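Local coordinates for transcriptional regulator (Aquifex aeolicus, PDB 2EH3), which probably binds DNA through a helix-turn-helix motif as a dimeric regulator of transcription of the TetR/AcrR family, at residues A[147-150]-A[154-157]; A[14-19]-A[87-92]; A[62-67]-A[77-82]; A[56-61]-A[109-114]. All blocks are in the same frame, centred on the assembly; numbering follows the deposited sequence.

Interaction 1: residues A[147-150]-A[154-157]; sequences LHYV and EREL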
loop_
_atom_site.group_PDB
_atom_site.type_symbol
_atom_site.label_atom_id
_atom_site.label_comp_id
_atom_site.label_asym_id
_atom_site.label_seq_id
_atom_site.Cartn_x
_atom_site.Cartn_y
_atom_site.Cartn_z
ATOM N N LEU A 147 6.134 4.032 1.784
ATOM C CA LEU A 147 4.830 4.603 2.075
ATOM C C LEU A 147 4.890 5.596 3.238
ATOM O O LEU A 147 4.291 6.673 3.209
ATOM C CB LEU A 147 3.853 3.470 2.399
ATOM C CG LEU A 147 2.419 3.897 2.632
ATOM C CD1 LEU A 147 1.814 4.403 1.331
ATOM C CD2 LEU A 147 1.649 2.704 3.130
ATOM N N HIS A 148 5.641 5.260 4.264
ATOM C CA HIS A 148 5.692 6.150 5.399
ATOM C C HIS A 148 6.714 7.235 5.371
ATOM O O HIS A 148 6.469 8.305 5.924
ATOM C CB HIS A 148 5.824 5.320 6.656
ATOM C CG HIS A 148 4.588 4.536 6.920
ATOM N ND1 HIS A 148 3.573 5.017 7.717
ATOM C CD2 HIS A 148 4.102 3.423 6.319
ATOM C CE1 HIS A 148 2.513 4.240 7.587
ATOM N NE2 HIS A 148 2.807 3.266 6.743
ATOM N N TYR A 149 7.824 7.009 4.687
ATOM C CA TYR A 149 8.883 8.005 4.715
ATOM C C TYR A 149 9.191 8.662 3.383
ATOM O O TYR A 149 10.170 9.402 3.257
ATOM C CB TYR A 149 10.133 7.383 5.335
ATOM C CG TYR A 149 9.880 6.769 6.706
ATOM C CD1 TYR A 149 9.416 7.536 7.781
ATOM C CD2 TYR A 149 10.087 5.404 6.917
ATOM C CE1 TYR A 149 9.164 6.966 9.032
ATOM C CE2 TYR A 149 9.834 4.814 8.163
ATOM C CZ TYR A 149 9.368 5.600 9.220
ATOM O OH TYR A 149 9.138 5.081 10.472
ATOM N N VAL A 150 8.382 8.351 2.376
ATOM C CA VAL A 150 8.504 9.015 1.075
ATOM C C VAL A 150 7.104 9.562 0.741
ATOM O O VAL A 150 6.959 10.730 0.342
ATOM C CB VAL A 150 8.977 8.057 -0.043
ATOM C CG1 VAL A 150 8.973 8.788 -1.405
ATOM C CG2 VAL A 150 10.377 7.555 0.270
ATOM N N GLU A 154 7.941 13.259 3.252
ATOM C CA GLU A 154 9.127 13.038 2.463
ATOM C C GLU A 154 10.396 13.239 3.276
ATOM O O GLU A 154 10.865 14.361 3.461
ATOM C CB GLU A 154 9.161 13.918 1.198
ATOM C CG GLU A 154 10.469 13.738 0.395
ATOM C CD GLU A 154 10.431 14.309 -1.023
ATOM O OE1 GLU A 154 11.388 15.024 -1.399
ATOM O OE2 GLU A 154 9.462 14.030 -1.767
ATOM N N ARG A 155 10.935 12.136 3.778
ATOM C CA ARG A 155 12.182 12.167 4.516
ATOM C C ARG A 155 13.301 12.110 3.484
ATOM O O ARG A 155 13.078 11.712 2.325
ATOM C CB ARG A 155 12.307 10.951 5.451
ATOM C CG ARG A 155 11.200 10.844 6.497
ATOM C CD ARG A 155 11.142 12.087 7.388
ATOM N NE ARG A 155 12.429 12.316 8.055
ATOM C CZ ARG A 155 12.790 11.776 9.223
ATOM N NH1 ARG A 155 11.960 10.983 9.898
ATOM N NH2 ARG A 155 14.017 11.995 9.693
ATOM N N GLU A 156 14.504 12.485 3.914
ATOM C CA GLU A 156 15.673 12.454 3.042
ATOM C C GLU A 156 16.157 11.000 2.943
ATOM O O GLU A 156 15.969 10.182 3.857
ATOM C CB GLU A 156 16.806 13.326 3.596
ATOM C CG GLU A 156 16.506 14.824 3.618
ATOM C CD GLU A 156 17.653 15.628 4.213
ATOM O OE1 GLU A 156 18.793 15.511 3.711
ATOM O OE2 GLU A 156 17.423 16.383 5.185
ATOM N N LEU A 157 16.818 10.698 1.844
ATOM C CA LEU A 157 17.322 9.341 1.586
ATOM C C LEU A 157 18.200 8.717 2.682
ATOM O O LEU A 157 18.082 7.513 2.956
ATOM C CB LEU A 157 18.057 9.327 0.231
ATOM C CG LEU A 157 18.664 7.997 -0.241
ATOM C CD1 LEU A 157 17.557 6.889 -0.327
ATOM C CD2 LEU A 157 19.333 8.232 -1.616
#

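Interaction 2: residues A[14-19]-A[87-92]; sequences LFFEKG and EKKVVY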
loop_
_atom_site.group_PDB
_atom_site.type_symbol
_atom_site.label_atom_id
_atom_site.label_comp_id
_atom_site.label_asym_id
_atom_site.label_seq_id
_atom_site.Cartn_x
_atom_site.Cartn_y
_atom_site.Cartn_z
ATOM N N LEU A 14 3.060 16.796 -13.957
ATOM C CA LEU A 14 1.648 17.110 -13.767
ATOM C C LEU A 14 0.890 15.983 -13.065
ATOM O O LEU A 14 0.073 16.252 -12.202
ATOM C CB LEU A 14 0.961 17.449 -15.098
ATOM C CG LEU A 14 1.497 18.736 -15.714
ATOM C CD1 LEU A 14 0.726 19.004 -16.981
ATOM C CD2 LEU A 14 1.386 19.904 -14.711
ATOM N N PHE A 15 1.140 14.724 -13.437
ATOM C CA PHE A 15 0.440 13.616 -12.770
ATOM C C PHE A 15 0.811 13.578 -11.282
ATOM O O PHE A 15 -0.032 13.270 -10.437
ATOM C CB PHE A 15 0.792 12.266 -13.401
ATOM C CG PHE A 15 0.308 12.089 -14.823
ATOM C CD1 PHE A 15 -0.731 12.864 -15.346
ATOM C CD2 PHE A 15 0.877 11.102 -15.629
ATOM C CE1 PHE A 15 -1.199 12.642 -16.661
ATOM C CE2 PHE A 15 0.413 10.878 -16.942
ATOM C CZ PHE A 15 -0.629 11.648 -17.451
ATOM N N PHE A 16 2.080 13.836 -10.959
ATOM C CA PHE A 16 2.535 13.864 -9.570
ATOM C C PHE A 16 1.806 14.970 -8.809
ATOM O O PHE A 16 1.279 14.759 -7.710
ATOM C CB PHE A 16 4.053 14.110 -9.517
ATOM C CG PHE A 16 4.597 14.311 -8.127
ATOM C CD1 PHE A 16 4.625 13.264 -7.222
ATOM C CD2 PHE A 16 5.069 15.558 -7.728
ATOM C CE1 PHE A 16 5.115 13.449 -5.931
ATOM C CE2 PHE A 16 5.560 15.753 -6.450
ATOM C CZ PHE A 16 5.585 14.697 -5.547
ATOM N N GLU A 17 1.746 16.140 -9.423
ATOM C CA GLU A 17 1.085 17.285 -8.801
ATOM C C GLU A 17 -0.423 17.164 -8.635
ATOM O O GLU A 17 -0.950 17.525 -7.581
ATOM C CB GLU A 17 1.386 18.567 -9.590
ATOM C CG GLU A 17 2.824 19.072 -9.438
ATOM C CD GLU A 17 3.202 19.384 -7.997
ATOM O OE1 GLU A 17 2.437 20.087 -7.310
ATOM O OE2 GLU A 17 4.280 18.938 -7.550
ATOM N N LYS A 18 -1.113 16.644 -9.640
ATOM C CA LYS A 18 -2.561 16.603 -9.528
ATOM C C LYS A 18 -3.297 15.388 -10.047
ATOM O O LYS A 18 -4.518 15.417 -10.228
ATOM C CB LYS A 18 -3.123 17.881 -10.131
ATOM C CG LYS A 18 -2.928 17.962 -11.620
ATOM C CD LYS A 18 -2.701 19.400 -11.992
ATOM C CE LYS A 18 -2.839 19.617 -13.489
ATOM N NZ LYS A 18 -4.230 19.436 -13.925
ATOM N N GLY A 19 -2.550 14.309 -10.278
ATOM C CA GLY A 19 -3.168 13.062 -10.701
ATOM C C GLY A 19 -3.396 12.860 -12.185
ATOM O O GLY A 19 -3.465 13.814 -12.947
ATOM N N GLU A 87 13.297 8.005 -8.336
ATOM C CA GLU A 87 12.045 7.915 -9.112
ATOM C C GLU A 87 10.821 8.121 -8.217
ATOM O O GLU A 87 9.740 7.677 -8.574
ATOM C CB GLU A 87 11.920 6.524 -9.774
ATOM C CG GLU A 87 13.087 6.129 -10.677
ATOM C CD GLU A 87 13.059 6.832 -12.024
ATOM O OE1 GLU A 87 11.990 6.800 -12.675
ATOM O OE2 GLU A 87 14.098 7.397 -12.423
ATOM N N LYS A 88 10.947 8.851 -7.101
ATOM C CA LYS A 88 9.803 8.972 -6.191
ATOM C C LYS A 88 8.525 9.571 -6.770
ATOM O O LYS A 88 7.434 9.233 -6.322
ATOM C CB LYS A 88 10.212 9.683 -4.890
ATOM C CG LYS A 88 10.810 11.050 -5.064
ATOM C CD LYS A 88 11.429 11.481 -3.733
ATOM C CE LYS A 88 12.350 12.666 -3.935
ATOM N NZ LYS A 88 13.419 12.371 -4.935
ATOM N N LYS A 89 8.639 10.432 -7.780
ATOM C CA LYS A 89 7.427 10.982 -8.396
ATOM C C LYS A 89 6.676 9.874 -9.115
ATOM O O LYS A 89 5.439 9.820 -9.096
ATOM C CB LYS A 89 7.793 12.138 -9.350
ATOM C CG LYS A 89 8.248 13.385 -8.576
ATOM C CD LYS A 89 8.538 14.550 -9.512
ATOM C CE LYS A 89 9.178 15.714 -8.758
ATOM N NZ LYS A 89 8.262 16.318 -7.762
ATOM N N VAL A 90 7.409 8.952 -9.738
ATOM C CA VAL A 90 6.759 7.855 -10.427
ATOM C C VAL A 90 6.196 6.867 -9.403
ATOM O O VAL A 90 5.150 6.277 -9.642
ATOM C CB VAL A 90 7.736 7.158 -11.402
ATOM C CG1 VAL A 90 7.064 5.964 -12.080
ATOM C CG2 VAL A 90 8.217 8.168 -12.441
ATOM N N VAL A 91 6.883 6.698 -8.271
ATOM C CA VAL A 91 6.385 5.809 -7.237
ATOM C C VAL A 91 5.044 6.346 -6.749
ATOM O O VAL A 91 4.111 5.584 -6.532
ATOM C CB VAL A 91 7.381 5.715 -6.049
ATOM C CG1 VAL A 91 6.731 4.960 -4.887
ATOM C CG2 VAL A 91 8.656 5.006 -6.505
ATOM N N TYR A 92 4.945 7.669 -6.599
ATOM C CA TYR A 92 3.706 8.298 -6.152
ATOM C C TYR A 92 2.595 8.041 -7.194
ATOM O O TYR A 92 1.467 7.652 -6.846
ATOM C CB TYR A 92 3.993 9.793 -5.945
ATOM C CG TYR A 92 2.906 10.554 -5.270
ATOM C CD1 TYR A 92 1.794 10.978 -5.994
ATOM C CD2 TYR A 92 2.976 10.851 -3.913
ATOM C CE1 TYR A 92 0.777 11.682 -5.380
ATOM C CE2 TYR A 92 1.971 11.550 -3.288
ATOM C CZ TYR A 92 0.876 11.962 -4.022
ATOM O OH TYR A 92 -0.132 12.650 -3.395
HETATM O O HOH W 1 6.781 18.558 -8.521
#

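Interaction 3: residues A[62-67]-A[77-82]; sequences ISLFEE and LEMFLE. With MG (magnesium ion), chain C; MG (magnesium ion), chain B.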
loop_
_atom_site.group_PDB
_atom_site.type_symbol
_atom_site.label_atom_id
_atom_site.label_comp_id
_atom_site.label_asym_id
_atom_site.label_seq_id
_atom_site.Cartn_x
_atom_site.Cartn_y
_atom_site.Cartn_z
ATOM N N ILE A 62 14.436 -3.469 -13.895
ATOM C CA ILE A 62 14.961 -4.670 -14.540
ATOM C C ILE A 62 16.481 -4.512 -14.673
ATOM O O ILE A 62 17.230 -5.444 -14.362
ATOM C CB ILE A 62 14.318 -4.868 -15.922
ATOM C CG1 ILE A 62 12.836 -5.189 -15.718
ATOM C CG2 ILE A 62 15.027 -5.984 -16.721
ATOM C CD1 ILE A 62 12.069 -5.386 -17.024
ATOM N N SER A 63 16.932 -3.346 -15.137
ATOM C CA SER A 63 18.374 -3.089 -15.278
ATOM C C SER A 63 19.102 -3.236 -13.952
ATOM O O SER A 63 20.198 -3.805 -13.894
ATOM C CB SER A 63 18.621 -1.673 -15.814
ATOM O OG SER A 63 18.207 -1.600 -17.157
ATOM N N LEU A 64 18.502 -2.708 -12.887
ATOM C CA LEU A 64 19.095 -2.800 -11.565
ATOM C C LEU A 64 19.375 -4.265 -11.203
ATOM O O LEU A 64 20.468 -4.601 -10.733
ATOM C CB LEU A 64 18.155 -2.168 -10.528
ATOM C CG LEU A 64 18.567 -2.256 -9.055
ATOM C CD1 LEU A 64 18.336 -0.911 -8.381
ATOM C CD2 LEU A 64 17.774 -3.329 -8.355
ATOM N N PHE A 65 18.389 -5.131 -11.409
ATOM C CA PHE A 65 18.575 -6.533 -11.087
ATOM C C PHE A 65 19.640 -7.149 -11.975
ATOM O O PHE A 65 20.491 -7.879 -11.486
ATOM C CB PHE A 65 17.271 -7.320 -11.268
ATOM C CG PHE A 65 16.338 -7.210 -10.110
ATOM C CD1 PHE A 65 16.656 -7.786 -8.891
ATOM C CD2 PHE A 65 15.133 -6.513 -10.231
ATOM C CE1 PHE A 65 15.793 -7.673 -7.807
ATOM C CE2 PHE A 65 14.269 -6.402 -9.148
ATOM C CZ PHE A 65 14.609 -6.989 -7.934
ATOM N N GLU A 66 19.603 -6.848 -13.268
ATOM C CA GLU A 66 20.571 -7.459 -14.189
ATOM C C GLU A 66 22.003 -7.006 -13.895
ATOM O O GLU A 66 22.942 -7.816 -13.903
ATOM C CB GLU A 66 20.225 -7.115 -15.654
ATOM C CG GLU A 66 18.905 -7.706 -16.181
ATOM C CD GLU A 66 18.565 -7.226 -17.601
ATOM O OE1 GLU A 66 19.055 -6.147 -18.006
ATOM O OE2 GLU A 66 17.795 -7.915 -18.313
ATOM N N GLU A 67 22.165 -5.722 -13.603
ATOM C CA GLU A 67 23.493 -5.158 -13.374
ATOM C C GLU A 67 24.105 -5.377 -12.005
ATOM O O GLU A 67 25.294 -5.112 -11.805
ATOM C CB GLU A 67 23.464 -3.653 -13.654
ATOM C CG GLU A 67 23.002 -3.316 -15.060
ATOM C CD GLU A 67 22.653 -1.837 -15.255
ATOM O OE1 GLU A 67 22.598 -1.073 -14.269
ATOM O OE2 GLU A 67 22.403 -1.440 -16.412
ATOM N N LEU A 77 19.630 -4.361 -2.376
ATOM C CA LEU A 77 18.487 -3.633 -1.843
ATOM C C LEU A 77 18.782 -2.145 -1.607
ATOM O O LEU A 77 17.903 -1.317 -1.788
ATOM C CB LEU A 77 17.959 -4.336 -0.576
ATOM C CG LEU A 77 17.363 -5.709 -1.000
ATOM C CD1 LEU A 77 17.367 -6.714 0.167
ATOM C CD2 LEU A 77 15.971 -5.501 -1.557
ATOM N N GLU A 78 20.012 -1.812 -1.202
ATOM C CA GLU A 78 20.350 -0.415 -1.052
ATOM C C GLU A 78 20.197 0.299 -2.399
ATOM O O GLU A 78 19.682 1.420 -2.464
ATOM C CB GLU A 78 21.781 -0.283 -0.559
ATOM C CG GLU A 78 22.250 1.205 -0.497
ATOM C CD GLU A 78 23.684 1.374 -0.101
ATOM O OE1 GLU A 78 24.342 0.410 0.338
ATOM O OE2 GLU A 78 24.176 2.524 -0.261
HETATM N N MSE A 79 20.625 -0.352 -3.472
HETATM C CA MSE A 79 20.518 0.241 -4.805
HETATM C C MSE A 79 19.078 0.391 -5.251
HETATM O O MSE A 79 18.710 1.380 -5.893
HETATM C CB MSE A 79 21.265 -0.637 -5.800
HETATM C CG MSE A 79 21.283 -0.088 -7.190
HETATM SE SE MSE A 79 22.510 1.407 -7.388
HETATM C CE MSE A 79 23.973 0.712 -6.459
ATOM N N PHE A 80 18.278 -0.611 -4.899
ATOM C CA PHE A 80 16.847 -0.648 -5.221
ATOM C C PHE A 80 16.194 0.563 -4.550
ATOM O O PHE A 80 15.440 1.295 -5.177
ATOM C CB PHE A 80 16.284 -2.008 -4.701
ATOM C CG PHE A 80 14.892 -2.394 -5.211
ATOM C CD1 PHE A 80 14.167 -1.587 -6.086
ATOM C CD2 PHE A 80 14.316 -3.583 -4.766
ATOM C CE1 PHE A 80 12.882 -1.955 -6.512
ATOM C CE2 PHE A 80 13.024 -3.963 -5.190
ATOM C CZ PHE A 80 12.320 -3.134 -6.064
ATOM N N LEU A 81 16.483 0.778 -3.268
ATOM C CA LEU A 81 15.926 1.935 -2.575
ATOM C C LEU A 81 16.412 3.243 -3.196
ATOM O O LEU A 81 15.642 4.184 -3.341
ATOM C CB LEU A 81 16.300 1.883 -1.087
ATOM C CG LEU A 81 15.970 3.140 -0.261
ATOM C CD1 LEU A 81 14.481 3.423 -0.220
ATOM C CD2 LEU A 81 16.514 2.936 1.164
ATOM N N GLU A 82 17.682 3.310 -3.590
ATOM C CA GLU A 82 18.166 4.542 -4.180
ATOM C C GLU A 82 17.407 4.881 -5.475
ATOM O O GLU A 82 17.028 6.037 -5.687
ATOM C CB GLU A 82 19.664 4.428 -4.443
ATOM C CG GLU A 82 20.486 4.497 -3.165
ATOM C CD GLU A 82 21.895 4.004 -3.356
ATOM O OE1 GLU A 82 22.173 3.428 -4.431
ATOM O OE2 GLU A 82 22.747 4.147 -2.432
HETATM MG MG MG C . 25.124 3.450 -2.181
HETATM MG MG MG B . 26.674 0.239 0.340
HETATM O O HOH W 2 24.155 1.783 -3.535
HETATM O O HOH W 3 28.905 -0.615 0.427
HETATM O O HOH W 4 26.644 0.293 2.692
#

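Interaction 4: residues A[56-61]-A[109-114]; sequences RTHKKI and FEKIED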
loop_
_atom_site.group_PDB
_atom_site.type_symbol
_atom_site.label_atom_id
_atom_site.label_comp_id
_atom_site.label_asym_id
_atom_site.label_seq_id
_atom_site.Cartn_x
_atom_site.Cartn_y
_atom_site.Cartn_z
ATOM N N ARG A 56 9.002 2.646 -18.373
ATOM C CA ARG A 56 10.376 3.121 -18.340
ATOM C C ARG A 56 10.990 3.018 -16.942
ATOM O O ARG A 56 12.178 2.704 -16.819
ATOM C CB ARG A 56 10.459 4.538 -18.890
ATOM C CG ARG A 56 10.274 4.563 -20.385
ATOM C CD ARG A 56 10.485 5.958 -20.924
ATOM N NE ARG A 56 10.384 5.955 -22.377
ATOM C CZ ARG A 56 11.093 6.743 -23.171
ATOM N NH1 ARG A 56 11.956 7.609 -22.655
ATOM N NH2 ARG A 56 10.946 6.648 -24.478
ATOM N N THR A 57 10.198 3.250 -15.887
ATOM C CA THR A 57 10.752 3.118 -14.542
ATOM C C THR A 57 10.936 1.622 -14.242
ATOM O O THR A 57 11.915 1.231 -13.598
ATOM C CB THR A 57 9.859 3.815 -13.466
ATOM O OG1 THR A 57 9.902 5.234 -13.673
ATOM C CG2 THR A 57 10.387 3.557 -12.069
ATOM N N HIS A 58 10.034 0.786 -14.736
ATOM C CA HIS A 58 10.161 -0.665 -14.534
ATOM C C HIS A 58 11.452 -1.133 -15.195
ATOM O O HIS A 58 12.168 -1.981 -14.652
ATOM C CB HIS A 58 8.988 -1.408 -15.177
ATOM C CG HIS A 58 9.051 -2.901 -15.015
ATOM N ND1 HIS A 58 8.619 -3.771 -15.993
ATOM C CD2 HIS A 58 9.470 -3.674 -13.986
ATOM C CE1 HIS A 58 8.767 -5.014 -15.572
ATOM N NE2 HIS A 58 9.280 -4.985 -14.357
ATOM N N LYS A 59 11.737 -0.598 -16.379
ATOM C CA LYS A 59 12.958 -0.981 -17.086
ATOM C C LYS A 59 14.194 -0.634 -16.287
ATOM O O LYS A 59 15.188 -1.354 -16.381
ATOM C CB LYS A 59 13.010 -0.348 -18.477
ATOM C CG LYS A 59 12.203 -1.148 -19.479
ATOM C CD LYS A 59 11.992 -0.408 -20.783
ATOM C CE LYS A 59 11.420 -1.345 -21.816
ATOM N NZ LYS A 59 10.316 -2.166 -21.244
ATOM N N LYS A 60 14.154 0.456 -15.514
ATOM C CA LYS A 60 15.305 0.815 -14.683
ATOM C C LYS A 60 15.438 -0.244 -13.591
ATOM O O LYS A 60 16.553 -0.551 -13.150
ATOM C CB LYS A 60 15.126 2.204 -14.034
ATOM C CG LYS A 60 15.253 3.333 -15.032
ATOM C CD LYS A 60 14.901 4.690 -14.431
ATOM C CE LYS A 60 14.883 5.743 -15.538
ATOM N NZ LYS A 60 14.224 7.023 -15.147
ATOM N N ILE A 61 14.301 -0.793 -13.155
ATOM C CA ILE A 61 14.311 -1.822 -12.122
ATOM C C ILE A 61 14.869 -3.120 -12.691
ATOM O O ILE A 61 15.683 -3.795 -12.048
ATOM C CB ILE A 61 12.894 -2.055 -11.553
ATOM C CG1 ILE A 61 12.412 -0.768 -10.867
ATOM C CG2 ILE A 61 12.910 -3.204 -10.542
ATOM C CD1 ILE A 61 13.301 -0.290 -9.744
ATOM N N PHE A 109 -0.204 -4.380 -9.953
ATOM C CA PHE A 109 0.159 -5.724 -9.493
ATOM C C PHE A 109 1.086 -6.497 -10.425
ATOM O O PHE A 109 1.923 -7.292 -9.951
ATOM C CB PHE A 109 -1.104 -6.528 -9.152
ATOM C CG PHE A 109 -1.744 -6.093 -7.861
ATOM C CD1 PHE A 109 -1.025 -6.169 -6.662
ATOM C CD2 PHE A 109 -3.038 -5.558 -7.839
ATOM C CE1 PHE A 109 -1.578 -5.716 -5.453
ATOM C CE2 PHE A 109 -3.607 -5.099 -6.623
ATOM C CZ PHE A 109 -2.869 -5.174 -5.431
ATOM N N GLU A 110 0.978 -6.267 -11.732
ATOM C CA GLU A 110 1.839 -6.971 -12.676
ATOM C C GLU A 110 3.297 -6.604 -12.439
ATOM O O GLU A 110 4.173 -7.479 -12.385
ATOM C CB GLU A 110 1.425 -6.633 -14.120
ATOM C CG GLU A 110 0.228 -7.451 -14.606
ATOM C CD GLU A 110 -0.497 -6.822 -15.798
ATOM O OE1 GLU A 110 0.128 -6.018 -16.530
ATOM O OE2 GLU A 110 -1.697 -7.140 -16.008
ATOM N N LYS A 111 3.564 -5.320 -12.257
ATOM C CA LYS A 111 4.911 -4.834 -12.044
ATOM C C LYS A 111 5.491 -5.281 -10.728
ATOM O O LYS A 111 6.683 -5.588 -10.646
ATOM C CB LYS A 111 4.937 -3.301 -12.130
ATOM C CG LYS A 111 4.586 -2.785 -13.498
ATOM C CD LYS A 111 5.349 -3.524 -14.613
ATOM C CE LYS A 111 5.129 -2.818 -15.945
ATOM N NZ LYS A 111 5.770 -3.499 -17.106
ATOM N N ILE A 112 4.661 -5.315 -9.690
ATOM C CA ILE A 112 5.123 -5.752 -8.381
ATOM C C ILE A 112 5.482 -7.220 -8.474
ATOM O O ILE A 112 6.533 -7.640 -7.987
ATOM C CB ILE A 112 4.041 -5.602 -7.288
ATOM C CG1 ILE A 112 3.696 -4.123 -7.083
ATOM C CG2 ILE A 112 4.538 -6.280 -5.984
ATOM C CD1 ILE A 112 4.770 -3.325 -6.349
ATOM N N GLU A 113 4.607 -7.994 -9.107
ATOM C CA GLU A 113 4.846 -9.429 -9.237
ATOM C C GLU A 113 6.133 -9.674 -9.995
ATOM O O GLU A 113 6.889 -10.580 -9.643
ATOM C CB GLU A 113 3.670 -10.095 -9.967
ATOM C CG GLU A 113 3.824 -11.593 -10.237
ATOM C CD GLU A 113 4.111 -12.394 -8.978
ATOM O OE1 GLU A 113 3.657 -11.973 -7.897
ATOM O OE2 GLU A 113 4.778 -13.457 -9.074
ATOM N N ASP A 114 6.390 -8.873 -11.031
ATOM C CA ASP A 114 7.615 -9.066 -11.796
ATOM C C ASP A 114 8.826 -8.762 -10.948
ATOM O O ASP A 114 9.816 -9.506 -10.983
ATOM C CB ASP A 114 7.675 -8.179 -13.037
ATOM C CG ASP A 114 8.914 -8.464 -13.883
ATOM O OD1 ASP A 114 8.998 -9.567 -14.461
ATOM O OD2 ASP A 114 9.814 -7.604 -13.947
#

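Interaction 1: residues A[147-150]-A[154-157]
Both Tyr149 and Arg155 turn CG beside the backbone N and anti to the carbonyl carbon (chi1 -54° and -60°), and the two side chains leave their backbones alongside one another, pointing the same way. Arg155 CG then lies 3.8 Å from Tyr149 CB and 4.0 Å from Tyr149 CD1, so aliphatic carbon packs against the root of the ring. Further bends at chi2 and chi3 of Arg155 set the guanidinium nearly perpendicular to that ring, where it forms a cation-pi contact with Phe159. A single backbone hydrogen bond ties the segments: Arg155 N donates to Tyr149 O at 2.9 Å, with an N-H...O angle of 161°. This is the turn where helix 131-152 ends and the chain reverses into helix 157-171, within the TetR-like C-terminal domain; Glu156 takes the N-cap position of the second helix. The backbones are closest at Val150 and Glu154, whose CA atoms are 4.3 Å apart, and Val150 O lies 3.8 Å from Glu154 CA. At the other end of its ring, Tyr149 OH is hydrogen-bonded to Glu136 of the second subunit, and His148 NE2 to Arg143 of that same subunit.

Interaction 2: residues A[14-19]-A[87-92]
Phe16 sends its ring from helix 3-18 to meet Lys89 and Tyr92, which lie one helical turn apart on helix 88-99. Its CG stands anti to the backbone N (chi1 173°), and the side chain crosses both partners at about a right angle. Lys89 CG sits over one face, 3.8 Å from the Phe16 ring centroid and close to the normal, a CH-pi contact. The lysine chain runs extended until chi4 (-66°), where it bends and brings NZ to 3.1 Å from Phe16 CE2. Tyr92, also with CG anti to its backbone N, offers its ring face to the edge of Phe16: this T-shaped pair has centroids 5.1 Å apart and planes at 74°, with Phe16 CE1 3.7 Å from Tyr92 CG. The contact joins helix 3-18 of the predicted DNA-binding region to the C-terminal domain. A water donates to Glu17 OE2 at 2.7 Å and accepts from Lys89 NZ at 2.8 Å, while Tyr92 OH is hydrogen-bonded to Arg105 of the second subunit. With no direct hydrogen bond between the segments, the junction rests on ring and aliphatic packing; the lysine charge is met mainly through the water, with a long, weak ion pair to Glu13 besides.

Interaction 3: residues A[62-67]-A[77-82]
Leu64 CD1 presses against selenomethionine Met79 (selenium in place of sulfur) at CG, 3.3 Å away and closer than two carbons normally pack. The same methyl reaches Phe80 N at 3.5 Å, while Leu64 CD2 faces Phe80 CB. Leu64 holds CG anti to its backbone N (chi1 176°), and the Leu64 and Met79 side chains run past one another head to tail. Alongside, the edge of Phe65 approaches the face of Phe80 in a T-shaped pair, centroids 5.8 Å apart and planes at 64°. These residues pack helix 46-67 against helix 73-86 nearly antiparallel, at 158° with segment axes 10.4 Å apart, in the helical core of the TetR-like regulatory domain. Cutting Leu64 back to an alanine removes both methyls and would probably open a gap beside Met79 CG and Phe80 CB.

Elsewhere on helix 73-86 lies the looser, hydrated side, where carboxylates take two magnesium ions. Glu78 OE2 (2.3 Å) and Glu82 OE2 bind one magnesium, and a water on it donates to Glu82 OE1. Glu78 OE1 binds the second magnesium at 2.3 Å, with two waters and Glu75 also at this site. Lys161 adds a hydrogen bond to Glu82. Glu78 thus bridges both cations, which together with Lys161 would be expected to offset the repulsion between carboxylate oxygens only 3.1 Å apart, Glu78 OE2 and Glu82 OE2.

Interaction 4: residues A[56-61]-A[109-114]
Asp114 OD2 is gripped by His58 NE2, which donates to it at 2.7 Å, and by Arg118, whose NE forms a salt bridge with the same oxygen; Arg117 takes the other oxygen, OD1. The His-carboxylate hydrogen bond links helix 46-67, the long helix leading out of the predicted DNA-binding region, to helix 105-126 of the TetR-like C-terminal domain. It is bent, with an N-H...O angle of 141°. The oxygen lies close to the imidazole plane, but the histidine meets the carboxylate from above, 36° out of its plane, and the two planes are nearly perpendicular. His58 holds CG anti to the backbone N (chi1 180°), which carries the ring across to helix 105-126.

Lys111 bends at chi2 and passes over one face of the ring, its CD 3.8 Å from the His58 ring centroid in a CH-pi contact offset toward the rim. A leucine in place of His58 would probably leave Asp114 without its donor from helix 46-67 and Lys111 CD without an aromatic face to lie on. The lysine ammonium has its main partner in Glu55, a salt bridge back to helix 46-67, and Lys111 NZ is 3.1 Å from His58 ND1.

In the fold
Interactions 3 and 4 share helix 46-67 and have centres 12 Å apart; Phe80 CE1 meets Ile61 CD1 at 3.7 Å between them, and 3 is nested inside the chain loop closed by 4. Interaction 2 alternates with 4 along the sequence and joins it through a salt bridge from Glu87 to Lys60, so helix 3-18 and helix 46-67 both reach helix 88-99. Interaction 1 comes last, 14 Å from interaction 2 between centres, and packs on it through Val150 and Lys88. Segments of 1, 2 and 4 also meet the second subunit. Together they probably couple the DNA-binding helices to the dimeric, magnesium-carrying C-terminal domain.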